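Local coordinates for protein A49 (Vaccinia virus, PDB 4D5R) that blocks host NF-kappa-B activation by engaging BTRC, which lowers ubiquitination of the inhibitor NFKBIA and keeps p65 in the cytoplasm, at residues Ser15-Val20 with Glu137-Leu142. Numbering follows the deposited sequence. Where two conformers were deposited one is given.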
loop_
_atom_site.group_PDB
_atom_site.type_symbol
_atom_site.label_atom_id
_atom_site.label_comp_id
_atom_site.label_asym_id
_atom_site.label_seq_id
_atom_site.Cartn_x
_atom_site.Cartn_y
_atom_site.Cartn_z
ATOM N N SER A 15 -1.182 17.031 0.559
ATOM C CA SER A 15 -2.293 17.199 1.519
ATOM C C SER A 15 -2.623 15.944 2.226
ATOM O O SER A 15 -2.841 15.928 3.431
ATOM C CB SER A 15 -3.568 17.708 0.867
ATOM O OG SER A 15 -3.341 18.956 0.204
ATOM N N ILE A 16 -2.666 14.845 1.508
ATOM C CA ILE A 16 -3.025 13.578 2.191
ATOM C C ILE A 16 -1.926 13.107 3.157
ATOM O O ILE A 16 -2.248 12.579 4.229
ATOM C CB ILE A 16 -3.436 12.490 1.177
ATOM C CG1 ILE A 16 -4.258 11.369 1.871
ATOM C CG2 ILE A 16 -2.226 11.883 0.485
ATOM C CD1 ILE A 16 -5.668 11.803 2.296
ATOM N N SER A 17 -0.652 13.345 2.821
ATOM C CA SER A 17 0.463 13.027 3.727
ATOM C C SER A 17 0.413 13.847 5.055
ATOM O O SER A 17 0.637 13.286 6.155
ATOM C CB SER A 17 1.794 13.228 2.987
ATOM O OG SER A 17 1.940 12.197 2.002
ATOM N N GLN A 18 0.019 15.115 4.957
ATOM C CA GLN A 18 -0.291 15.968 6.186
ATOM C C GLN A 18 -1.472 15.427 7.003
ATOM O O GLN A 18 -1.378 15.265 8.205
ATOM C CB GLN A 18 -0.594 17.397 5.833
ATOM C CG GLN A 18 0.558 18.082 5.152
ATOM C CD GLN A 18 1.691 18.429 6.086
ATOM O OE1 GLN A 18 1.530 18.514 7.315
ATOM N NE2 GLN A 18 2.865 18.629 5.508
ATOM N N LEU A 19 -2.554 15.023 6.345
ATOM C CA LEU A 19 -3.649 14.343 7.059
ATOM C C LEU A 19 -3.253 13.050 7.754
ATOM O O LEU A 19 -3.739 12.746 8.877
ATOM C CB LEU A 19 -4.826 14.049 6.085
ATOM C CG LEU A 19 -6.155 13.684 6.744
ATOM C CD1 LEU A 19 -6.631 14.811 7.646
ATOM C CD2 LEU A 19 -7.242 13.334 5.731
ATOM N N VAL A 20 -2.432 12.233 7.074
ATOM C CA VAL A 20 -1.941 11.010 7.679
ATOM C C VAL A 20 -1.265 11.355 9.018
ATOM O O VAL A 20 -1.589 10.788 10.033
ATOM C CB VAL A 20 -0.963 10.174 6.756
ATOM C CG1 VAL A 20 -0.250 9.068 7.521
ATOM C CG2 VAL A 20 -1.664 9.556 5.537
ATOM N N GLU A 137 7.372 8.459 11.155
ATOM C CA GLU A 137 8.747 8.865 10.966
ATOM C C GLU A 137 9.095 9.257 9.519
ATOM O O GLU A 137 9.957 10.131 9.306
ATOM C CB GLU A 137 9.728 7.798 11.500
ATOM C CG GLU A 137 11.208 8.256 11.613
ATOM C CD GLU A 137 12.046 7.403 12.546
ATOM O OE1 GLU A 137 11.541 6.436 13.171
ATOM O OE2 GLU A 137 13.249 7.718 12.732
ATOM N N ASN A 138 8.378 8.724 8.547
ATOM C CA ASN A 138 8.794 8.822 7.137
ATOM C C ASN A 138 7.757 9.267 6.109
ATOM O O ASN A 138 8.125 9.428 4.945
ATOM C CB ASN A 138 9.301 7.408 6.710
ATOM C CG ASN A 138 10.516 6.974 7.506
ATOM O OD1 ASN A 138 11.605 7.542 7.331
ATOM N ND2 ASN A 138 10.345 6.011 8.406
ATOM N N ILE A 139 6.486 9.440 6.505
ATOM C CA ILE A 139 5.406 9.670 5.531
ATOM C C ILE A 139 5.665 10.988 4.771
ATOM O O ILE A 139 5.530 11.054 3.536
ATOM C CB ILE A 139 3.984 9.607 6.187
ATOM C CG1 ILE A 139 2.839 9.737 5.176
ATOM C CG2 ILE A 139 3.694 10.715 7.146
ATOM C CD1 ILE A 139 2.574 8.562 4.369
ATOM N N LEU A 140 6.069 12.066 5.494
ATOM C CA LEU A 140 6.292 13.306 4.803
ATOM C C LEU A 140 7.407 13.228 3.790
ATOM O O LEU A 140 7.251 13.737 2.647
ATOM C CB LEU A 140 6.527 14.497 5.794
ATOM C CG LEU A 140 5.328 14.789 6.722
ATOM C CD1 LEU A 140 5.605 16.100 7.530
ATOM C CD2 LEU A 140 3.980 14.889 5.998
ATOM N N GLN A 141 8.548 12.671 4.184
ATOM C CA GLN A 141 9.652 12.505 3.232
ATOM C C GLN A 141 9.305 11.635 2.001
ATOM O O GLN A 141 9.726 11.930 0.884
ATOM C CB GLN A 141 10.867 11.885 3.909
ATOM C CG GLN A 141 12.140 11.845 3.054
ATOM C CD GLN A 141 12.604 13.226 2.523
ATOM O OE1 GLN A 141 12.837 14.165 3.290
ATOM N NE2 GLN A 141 12.741 13.345 1.194
ATOM N N LEU A 142 8.639 10.518 2.262
ATOM C CA LEU A 142 8.202 9.622 1.216
ATOM C C LEU A 142 7.310 10.337 0.216
ATOM O O LEU A 142 7.567 10.257 -0.989
ATOM C CB LEU A 142 7.470 8.452 1.792
ATOM C CG LEU A 142 7.009 7.464 0.711
ATOM C CD1 LEU A 142 8.235 6.994 -0.101
ATOM C CD2 LEU A 142 6.238 6.314 1.317
#
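S17 OG faces I139 but, in the conformer given, is hydrogen-bonded within its own helix to L13 O one turn earlier. The S17 chi1 of -70° sets OG beside the backbone N, where that carbonyl can be reached. S17 OG also lies 4.1 Å from I139 CG1, a plain van der Waals approach. No hydrogen bond joins the two segments. I139 carries the buried side of the contact. I139 CG1 lies anti to its backbone N (chi1 -176°) and meets V20 CG1 at 3.9 Å, the two side chains running obliquely to each other. The CG2 branch of I139 packs near S17 O. On the more exposed side, L140 reaches over with one methyl. L140 CD2 sits 3.7 Å from S17 O and 4.1 Å from S17 CB. Q18 crosses L140 at about a right angle, leaving Q18 NE2 3.9 Å from L140 CD2. F53 of helix 49-61 touches both S17 and I139. The small S17 lies opposite L140, with CA atoms 5.9 Å apart. The segment axes approach to 9.2 Å at 172°. This is antiparallel helix packing, joining helix 9-23 to the C-terminal helix 132-151 in an all-helical fold, consistent with the Bcl-2-like clan to which the family belongs.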